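Local coordinates for cerato-platanin-like protein (Moniliophthora perniciosa, PDB 3SUK) that is of unknown function but belongs to the cerato-platanin family of secreted fungal proteins with a double-psi beta-barrel fold, at residues Ala15-Thr21 against Ser32-Phe38; Val41-His46 against Ile78-Ala82. All coordinates share one frame; numbering follows the deposited sequence.

Contact 1 of 2, residues Ala15-Thr21 against Ser32-Phe38; sequences ASGSMNT and SQRFPTF
Two parts of the long loop between strands 4-8 and 47-50 are tied together here, at the surface of the cerato-platanin fold, by backbone hydrogen bonds and by Met19 and Phe38. A single beta bridge pairs Ser18 with Thr37. On its two sides Phe38 N donates to Gly17 O over 2.9 Å, and Met19 N donates to Pro36 O. The second bond is almost straight at the hydrogen (176°). A water also donates to Pro36 O and is hydrogen-bonded to Ser18 OG, so it links the two segments beside the bridge.

The Phe38 ring lies against the backbone of Gly17. Gly17 CA sits over the ring face in a CH-pi contact, 4.2 Å from the centroid. Glycine suits this place, because a beta carbon would run into the ring. Thr21 OG1 comes within 3.6 Å of Phe38 CZ at the ring's far end. Its own bond goes to Ser18 O, which also accepts from Thr21 N and so holds the turn closed.

In Met19, CG lies opposite the backbone N (chi1 -165°) and two bends follow, which carries the chain alongside Phe35, with Met19 CE 3.9 Å from Phe35 CB. At the outer end Ser32 OG donates to Asn20 OD1 over 2.7 Å, from above the amide carbonyl plane. Ser18 OG accepts from Asn20 N, an ST turn that opens the 3-10 segment 19-21.

Inward, Met19 and Phe38 both rest on Ile83 at the end of strand 74-83. Phe35 packs on Leu125 at the chain terminus, whose carboxylate also forms a salt bridge with Arg34.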
ATOM      1  N   ALA A  15       9.976  -3.038   8.490  1.00 12.99           N
ATOM      2  CA  ALA A  15      10.802  -2.087   7.724  1.00 12.89           C
ATOM      3  C   ALA A  15      11.963  -2.729   6.997  1.00 15.31           C
ATOM      4  O   ALA A  15      12.380  -2.266   5.973  1.00 15.93           O
ATOM      5  CB  ALA A  15      11.360  -0.976   8.627  1.00 15.05           C
ATOM      6  N   SER A  16      12.485  -3.789   7.575  1.00 16.22           N
ATOM      7  CA  SER A  16      13.684  -4.397   7.043  1.00 18.15           C
ATOM      8  C   SER A  16      13.392  -5.401   5.925  1.00 17.84           C
ATOM      9  O   SER A  16      14.277  -5.951   5.346  1.00 20.55           O
ATOM     10  CB  SER A  16      14.481  -5.060   8.172  1.00 17.69           C
ATOM     11  OG  SER A  16      13.802  -6.169   8.651  1.00 25.05           O
ATOM     12  N   GLY A  17      12.131  -5.617   5.603  1.00 16.75           N
ATOM     13  CA  GLY A  17      11.820  -6.517   4.510  1.00 16.39           C
ATOM     14  C   GLY A  17      12.406  -6.039   3.177  1.00 16.07           C
ATOM     15  O   GLY A  17      12.390  -4.891   2.833  1.00 14.10           O
ATOM     16  N   SER A  18      12.926  -6.975   2.413  1.00 15.43           N
ATOM     17  CA  SER A  18      13.516  -6.690   1.123  1.00 12.76           C
ATOM     18  C   SER A  18      12.490  -6.535   0.026  1.00 11.68           C
ATOM     19  O   SER A  18      11.587  -7.299  -0.078  1.00 11.68           O
ATOM     20  CB  SER A  18      14.514  -7.803   0.736  1.00 13.62           C
ATOM     21  OG  SER A  18      15.014  -7.588  -0.559  1.00 15.01           O
ATOM     22  N   MET A  19      12.730  -5.567  -0.819  1.00 11.24           N
ATOM     23  CA  MET A  19      11.917  -5.310  -2.002  1.00 10.40           C
ATOM     24  C   MET A  19      11.989  -6.483  -2.993  1.00 11.34           C
ATOM     25  O   MET A  19      11.199  -6.616  -3.826  1.00 11.75           O
ATOM     26  CB  MET A  19      12.322  -3.975  -2.622  1.00 12.28           C
ATOM     27  CG  MET A  19      11.300  -3.402  -3.671  1.00 12.17           C
ATOM     28  SD  MET A  19       9.623  -3.051  -2.938  1.00 12.10           S
ATOM     29  CE  MET A  19      10.013  -1.534  -2.035  1.00 15.60           C
ATOM     30  N   ASN A  20      13.011  -7.327  -2.837  1.00 12.48           N
ATOM     31  CA  ASN A  20      13.177  -8.523  -3.637  1.00 12.38           C
ATOM     32  C   ASN A  20      12.188  -9.637  -3.323  1.00 11.81           C
ATOM     33  O   ASN A  20      12.105 -10.580  -4.035  1.00 14.06           O
ATOM     34  CB  ASN A  20      14.627  -9.005  -3.602  1.00 12.08           C
ATOM     35  CG  ASN A  20      15.526  -8.052  -4.319  1.00 16.01           C
ATOM     36  OD1 ASN A  20      15.194  -7.531  -5.346  1.00 15.51           O
ATOM     37  ND2 ASN A  20      16.638  -7.780  -3.717  1.00 22.33           N
ATOM     38  N   THR A  21      11.422  -9.451  -2.262  1.00 12.79           N
ATOM     39  CA  THR A  21      10.407 -10.411  -1.817  1.00 13.64           C
ATOM     40  C   THR A  21       9.004 -10.138  -2.388  1.00 12.50           C
ATOM     41  O   THR A  21       8.117 -10.899  -2.152  1.00 15.36           O
ATOM     42  CB  THR A  21      10.249 -10.472  -0.254  1.00 14.81           C
ATOM     43  OG1 THR A  21       9.748  -9.231   0.242  1.00 16.03           O
ATOM     44  CG2 THR A  21      11.561 -10.802   0.468  1.00 15.12           C
ATOM     45  N   SER A  32      13.302  -2.379  -6.586  1.00 12.16           N
ATOM     46  CA  SER A  32      14.408  -2.797  -5.698  1.00 13.25           C
ATOM     47  C   SER A  32      15.624  -1.856  -5.778  1.00 15.54           C
ATOM     48  O   SER A  32      16.313  -1.695  -4.839  1.00 14.75           O
ATOM     49  CB  SER A  32      14.865  -4.237  -5.983  1.00 15.55           C
ATOM     50  OG  SER A  32      13.913  -5.135  -5.481  1.00 17.48           O
ATOM     51  N   GLN A  33      15.932  -1.322  -6.941  1.00 14.78           N
ATOM     52  CA  GLN A  33      17.072  -0.382  -6.999  1.00 15.76           C
ATOM     53  C   GLN A  33      16.789   0.946  -6.293  1.00 16.57           C
ATOM     54  O   GLN A  33      17.624   1.511  -5.645  1.00 18.85           O
ATOM     55  CB  GLN A  33      17.593  -0.187  -8.414  1.00 18.05           C
ATOM     56  CG  GLN A  33      18.364  -1.357  -8.939  0.20 15.90           C
ATOM     57  CD  GLN A  33      19.438  -1.835  -7.980  0.20 15.61           C
ATOM     58  OE1 GLN A  33      20.253  -1.064  -7.530  0.20  8.77           O
ATOM     59  NE2 GLN A  33      19.406  -3.142  -7.633  0.20 12.41           N
ATOM     60  N   ARG A  34      15.589   1.452  -6.493  1.00 12.46           N
ATOM     61  CA  ARG A  34      15.174   2.675  -5.860  1.00 13.17           C
ATOM     62  C   ARG A  34      15.025   2.548  -4.361  1.00 13.92           C
ATOM     63  O   ARG A  34      15.483   3.379  -3.620  1.00 15.23           O
ATOM     64  CB  ARG A  34      13.841   3.160  -6.503  1.00 12.42           C
ATOM     65  CG  ARG A  34      13.904   3.437  -8.018  1.00 14.40           C
ATOM     66  CD  ARG A  34      12.577   3.867  -8.589  1.00 13.60           C
ATOM     67  NE  ARG A  34      12.280   5.184  -8.097  1.00 12.06           N
ATOM     68  CZ  ARG A  34      11.179   5.837  -8.354  1.00 11.46           C
ATOM     69  NH1 ARG A  34      10.235   5.302  -9.089  1.00 11.93           N
ATOM     70  NH2 ARG A  34      11.028   7.041  -7.861  1.00 11.77           N
ATOM     71  N   PHE A  35      14.327   1.493  -3.953  1.00 13.05           N
ATOM     72  CA  PHE A  35      13.959   1.272  -2.556  1.00 13.20           C
ATOM     73  C   PHE A  35      14.264  -0.163  -2.162  1.00 11.98           C
ATOM     74  O   PHE A  35      13.451  -1.035  -2.293  1.00 13.23           O
ATOM     75  CB  PHE A  35      12.447   1.555  -2.387  1.00 13.19           C
ATOM     76  CG  PHE A  35      12.028   2.902  -2.945  1.00 10.64           C
ATOM     77  CD1 PHE A  35      12.417   4.084  -2.317  1.00 12.04           C
ATOM     78  CD2 PHE A  35      11.295   2.985  -4.099  1.00 12.47           C
ATOM     79  CE1 PHE A  35      12.081   5.293  -2.846  1.00 13.03           C
ATOM     80  CE2 PHE A  35      10.968   4.203  -4.603  1.00 11.35           C
ATOM     81  CZ  PHE A  35      11.356   5.333  -3.999  1.00 12.12           C
ATOM     82  N   PRO A  36      15.459  -0.416  -1.677  1.00 14.33           N
ATOM     83  CA  PRO A  36      15.873  -1.803  -1.390  1.00 13.81           C
ATOM     84  C   PRO A  36      15.067  -2.516  -0.290  1.00 13.47           C
ATOM     85  O   PRO A  36      14.939  -3.705  -0.274  1.00 13.67           O
ATOM     86  CB  PRO A  36      17.374  -1.686  -1.029  1.00 15.74           C
ATOM     87  CG  PRO A  36      17.827  -0.446  -1.582  1.00 18.90           C
ATOM     88  CD  PRO A  36      16.593   0.515  -1.611  1.00 14.26           C
ATOM     89  N   THR A  37      14.539  -1.733   0.619  1.00 12.75           N
ATOM     90  CA  THR A  37      13.750  -2.241   1.721  1.00 13.74           C
ATOM     91  C   THR A  37      12.380  -1.531   1.854  1.00 12.36           C
ATOM     92  O   THR A  37      12.225  -0.409   1.444  1.00 13.26           O
ATOM     93  CB  THR A  37      14.454  -2.047   3.084  1.00 14.72           C
ATOM     94  OG1 THR A  37      14.624  -0.667   3.328  1.00 16.84           O
ATOM     95  CG2 THR A  37      15.795  -2.782   3.176  1.00 15.82           C
ATOM     96  N   PHE A  38      11.455  -2.215   2.506  1.00 11.45           N
ATOM     97  CA  PHE A  38      10.117  -1.679   2.706  1.00 11.97           C
ATOM     98  C   PHE A  38      10.244  -0.335   3.437  1.00 13.18           C
ATOM     99  O   PHE A  38       9.617   0.625   3.069  1.00 13.02           O
ATOM    100  CB  PHE A  38       9.255  -2.631   3.543  1.00 13.19           C
ATOM    101  CG  PHE A  38       8.906  -3.925   2.872  1.00  9.91           C
ATOM    102  CD1 PHE A  38       9.103  -4.120   1.527  1.00 11.27           C
ATOM    103  CD2 PHE A  38       8.350  -4.927   3.609  1.00 11.95           C
ATOM    104  CE1 PHE A  38       8.751  -5.299   0.967  1.00 10.76           C
ATOM    105  CE2 PHE A  38       8.008  -6.089   3.061  1.00 11.28           C
ATOM    106  CZ  PHE A  38       8.212  -6.297   1.733  1.00 12.26           C
TER
HETATM  107  O   HOH W   1      16.806  -5.675  -0.397  1.00 20.85           O

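Contact 2 of 2, residues Val41-His46 against Ile78-Ala82; sequences VPTFPH and INLVA
Val41 and Val81 touch through their side chains at the start of this contact, with Val41 CG1 3.9 Å from Val81 CB. Val41 CG1 is anti to the backbone N (chi1 -180°), which carries that methyl to the strand. Val41 also opens a type I beta turn that ends at Phe44, closed by Phe44 N donating to Val41 O.

Thr43, inside the turn, crosses Val81 at about a right angle. Its OG1 lies 3.4 Å from Val81 CG2 and donates to His46 O over 2.9 Å. The hydroxyl sits between the backbone N and carbonyl carbon of its own residue (chi1 56°), a setting that directs it to the carbonyl three residues on. An alanine here would keep the beta carbon but is likely to cost His46 O one of its two donors and to open a gap beside Val81 CG2. The backbone also closes at this point, where His46 N donates to Thr43 O.

This contact joins the loop leading into strand 47-50 to strand 74-83, the parallel neighbour of 47-50 in the barrel sheet. The peptide bond before Pro45 is cis, two residues ahead of strand 47-50.

His46 carries most of the contact with residues 78-82. Its O accepts from Val81 N at 3.1 Å, and the two donors approach from opposite faces of the carbonyl plane. The imidazole lies across Ile78, whose CB is 4.0 Å from the ring centroid, over one face. At the ring edge His46 ND1 makes a weak, bent bond to Asn79 O (129° at the hydrogen). Beyond CE1, His46 NE2 is hydrogen-bonded to Glu99 of helix 94-101.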
ATOM      1  N   VAL A  41      10.830   2.996   1.415  1.00 11.71           N
ATOM      2  CA  VAL A  41       9.812   3.643   0.643  1.00 11.29           C
ATOM      3  C   VAL A  41       9.417   4.919   1.427  1.00 11.59           C
ATOM      4  O   VAL A  41       9.200   4.856   2.583  1.00 11.19           O
ATOM      5  CB  VAL A  41       8.617   2.702   0.478  1.00 10.23           C
ATOM      6  CG1 VAL A  41       7.563   3.409  -0.347  1.00 10.43           C
ATOM      7  CG2 VAL A  41       9.070   1.373  -0.226  1.00 12.04           C
ATOM      8  N   PRO A  42       9.301   6.062   0.758  1.00 10.91           N
ATOM      9  CA  PRO A  42       9.176   7.315   1.496  1.00 12.28           C
ATOM     10  C   PRO A  42       7.932   7.440   2.367  1.00 11.51           C
ATOM     11  O   PRO A  42       7.922   8.189   3.286  1.00 14.12           O
ATOM     12  CB  PRO A  42       9.208   8.391   0.385  1.00 11.13           C
ATOM     13  CG  PRO A  42       9.949   7.768  -0.696  1.00 13.24           C
ATOM     14  CD  PRO A  42       9.546   6.323  -0.667  1.00 12.90           C
ATOM     15  N   THR A  43       6.882   6.704   2.049  1.00 10.89           N
ATOM     16  CA  THR A  43       5.636   6.780   2.802  1.00 10.76           C
ATOM     17  C   THR A  43       5.553   5.703   3.901  1.00 10.13           C
ATOM     18  O   THR A  43       4.572   5.585   4.542  1.00 10.20           O
ATOM     19  CB  THR A  43       4.453   6.623   1.830  1.00  8.97           C
ATOM     20  OG1 THR A  43       4.625   5.408   1.124  1.00 10.28           O
ATOM     21  CG2 THR A  43       4.441   7.753   0.794  1.00 11.64           C
ATOM     22  N   PHE A  44       6.597   4.921   4.096  1.00  9.83           N
ATOM     23  CA  PHE A  44       6.493   3.787   4.998  1.00 11.10           C
ATOM     24  C   PHE A  44       6.029   4.305   6.366  1.00 11.71           C
ATOM     25  O   PHE A  44       6.536   5.282   6.845  1.00 12.88           O
ATOM     26  CB  PHE A  44       7.865   3.100   5.184  1.00 11.08           C
ATOM     27  CG  PHE A  44       7.816   1.920   6.133  1.00 12.57           C
ATOM     28  CD1 PHE A  44       7.507   0.682   5.666  1.00 12.99           C
ATOM     29  CD2 PHE A  44       8.053   2.074   7.483  1.00 11.97           C
ATOM     30  CE1 PHE A  44       7.440  -0.400   6.498  1.00 11.70           C
ATOM     31  CE2 PHE A  44       7.995   0.988   8.315  1.00 14.07           C
ATOM     32  CZ  PHE A  44       7.687  -0.246   7.802  1.00 12.05           C
ATOM     33  N   PRO A  45       5.081   3.639   7.008  1.00 11.72           N
ATOM     34  CA  PRO A  45       4.570   2.291   6.714  1.00 12.36           C
ATOM     35  C   PRO A  45       3.337   2.306   5.818  1.00 10.44           C
ATOM     36  O   PRO A  45       2.644   1.336   5.791  1.00 10.50           O
ATOM     37  CB  PRO A  45       4.170   1.793   8.102  1.00 13.58           C
ATOM     38  CG  PRO A  45       3.633   3.009   8.755  1.00 12.84           C
ATOM     39  CD  PRO A  45       4.557   4.146   8.278  1.00 11.63           C
ATOM     40  N   HIS A  46       3.111   3.398   5.108  1.00  8.78           N
ATOM     41  CA  HIS A  46       1.995   3.440   4.166  1.00  9.87           C
ATOM     42  C   HIS A  46       2.436   2.762   2.872  1.00  8.24           C
ATOM     43  O   HIS A  46       2.743   3.390   1.901  1.00  8.08           O
ATOM     44  CB  HIS A  46       1.564   4.878   3.861  1.00  9.53           C
ATOM     45  CG  HIS A  46       1.127   5.662   5.056  1.00  9.23           C
ATOM     46  ND1 HIS A  46       0.847   7.005   5.000  1.00 10.96           N
ATOM     47  CD2 HIS A  46       0.931   5.290   6.333  1.00  9.32           C
ATOM     48  CE1 HIS A  46       0.513   7.427   6.202  1.00 14.80           C
ATOM     49  NE2 HIS A  46       0.547   6.408   7.030  1.00 11.12           N
ATOM     50  N   ILE A  78      -4.847   8.591   3.885  1.00  7.96           N
ATOM     51  CA  ILE A  78      -3.406   8.440   3.806  1.00  7.85           C
ATOM     52  C   ILE A  78      -2.998   8.302   2.351  1.00  7.76           C
ATOM     53  O   ILE A  78      -3.787   7.937   1.524  1.00  7.80           O
ATOM     54  CB  ILE A  78      -2.875   7.205   4.600  1.00  9.20           C
ATOM     55  CG1 ILE A  78      -3.461   5.913   4.010  1.00  8.35           C
ATOM     56  CG2 ILE A  78      -3.178   7.341   6.070  1.00 11.07           C
ATOM     57  CD1 ILE A  78      -2.838   4.627   4.581  1.00  9.96           C
ATOM     58  N   ASN A  79      -1.749   8.634   2.105  1.00  7.84           N
ATOM     59  CA  ASN A  79      -1.102   8.354   0.859  1.00  8.01           C
ATOM     60  C   ASN A  79      -0.194   7.125   0.976  1.00  8.71           C
ATOM     61  O   ASN A  79       0.532   6.974   1.901  1.00 10.94           O
ATOM     62  CB  ASN A  79      -0.287   9.565   0.399  1.00  8.84           C
ATOM     63  CG  ASN A  79      -1.142  10.827   0.207  1.00 10.87           C
ATOM     64  OD1 ASN A  79      -2.275  10.779  -0.127  1.00 11.82           O
ATOM     65  ND2 ASN A  79      -0.561  11.929   0.517  1.00 14.89           N
ATOM     66  N   LEU A  80      -0.332   6.232   0.018  1.00  7.06           N
ATOM     67  CA  LEU A  80       0.220   4.903   0.114  1.00  7.58           C
ATOM     68  C   LEU A  80       0.853   4.473  -1.194  1.00  7.12           C
ATOM     69  O   LEU A  80       0.319   4.706  -2.226  1.00  7.49           O
ATOM     70  CB  LEU A  80      -0.899   3.926   0.518  1.00  7.31           C
ATOM     71  CG  LEU A  80      -0.419   2.466   0.682  1.00  6.66           C
ATOM     72  CD1 LEU A  80      -0.998   1.839   1.958  1.00  8.61           C
ATOM     73  CD2 LEU A  80      -0.849   1.605  -0.532  1.00  8.51           C
ATOM     74  N   VAL A  81       1.985   3.782  -1.120  1.00  7.72           N
ATOM     75  CA  VAL A  81       2.656   3.266  -2.317  1.00  7.12           C
ATOM     76  C   VAL A  81       2.388   1.786  -2.464  1.00  5.64           C
ATOM     77  O   VAL A  81       2.598   1.046  -1.582  1.00  7.12           O
ATOM     78  CB  VAL A  81       4.209   3.503  -2.272  1.00  6.55           C
ATOM     79  CG1 VAL A  81       4.916   2.875  -3.507  1.00  8.81           C
ATOM     80  CG2 VAL A  81       4.500   5.038  -2.209  1.00  8.68           C
ATOM     81  N   ALA A  82       1.982   1.418  -3.654  1.00  6.46           N
ATOM     82  CA  ALA A  82       1.780   0.016  -3.988  1.00  7.17           C
ATOM     83  C   ALA A  82       3.052  -0.603  -4.549  1.00  7.40           C
ATOM     84  O   ALA A  82       3.616  -0.098  -5.438  1.00  7.73           O
ATOM     85  CB  ALA A  82       0.591  -0.116  -4.947  1.00  9.15           C
TER

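Overall arrangement
Contacts 1 and 2 follow each other along the chain and touch, their centres about 13 Å apart. Contact 1 closes the long surface loop on itself; contact 2 fastens the end of the same loop to strand 74-83, nearer the middle of the protein. They meet by packing at several points. The shortest is Phe38 O to Phe44 CD1, 3.3 Å. Phe35 CE1 is 3.5 Å from Pro42 CD, and Met19 CE is 3.6 Å from Val41 CG2. Ala15 CA lies 3.6 Å from Phe44 CZ. Strand 74-83 serves both contacts. The function is unknown, so neither contact can be tied to a site.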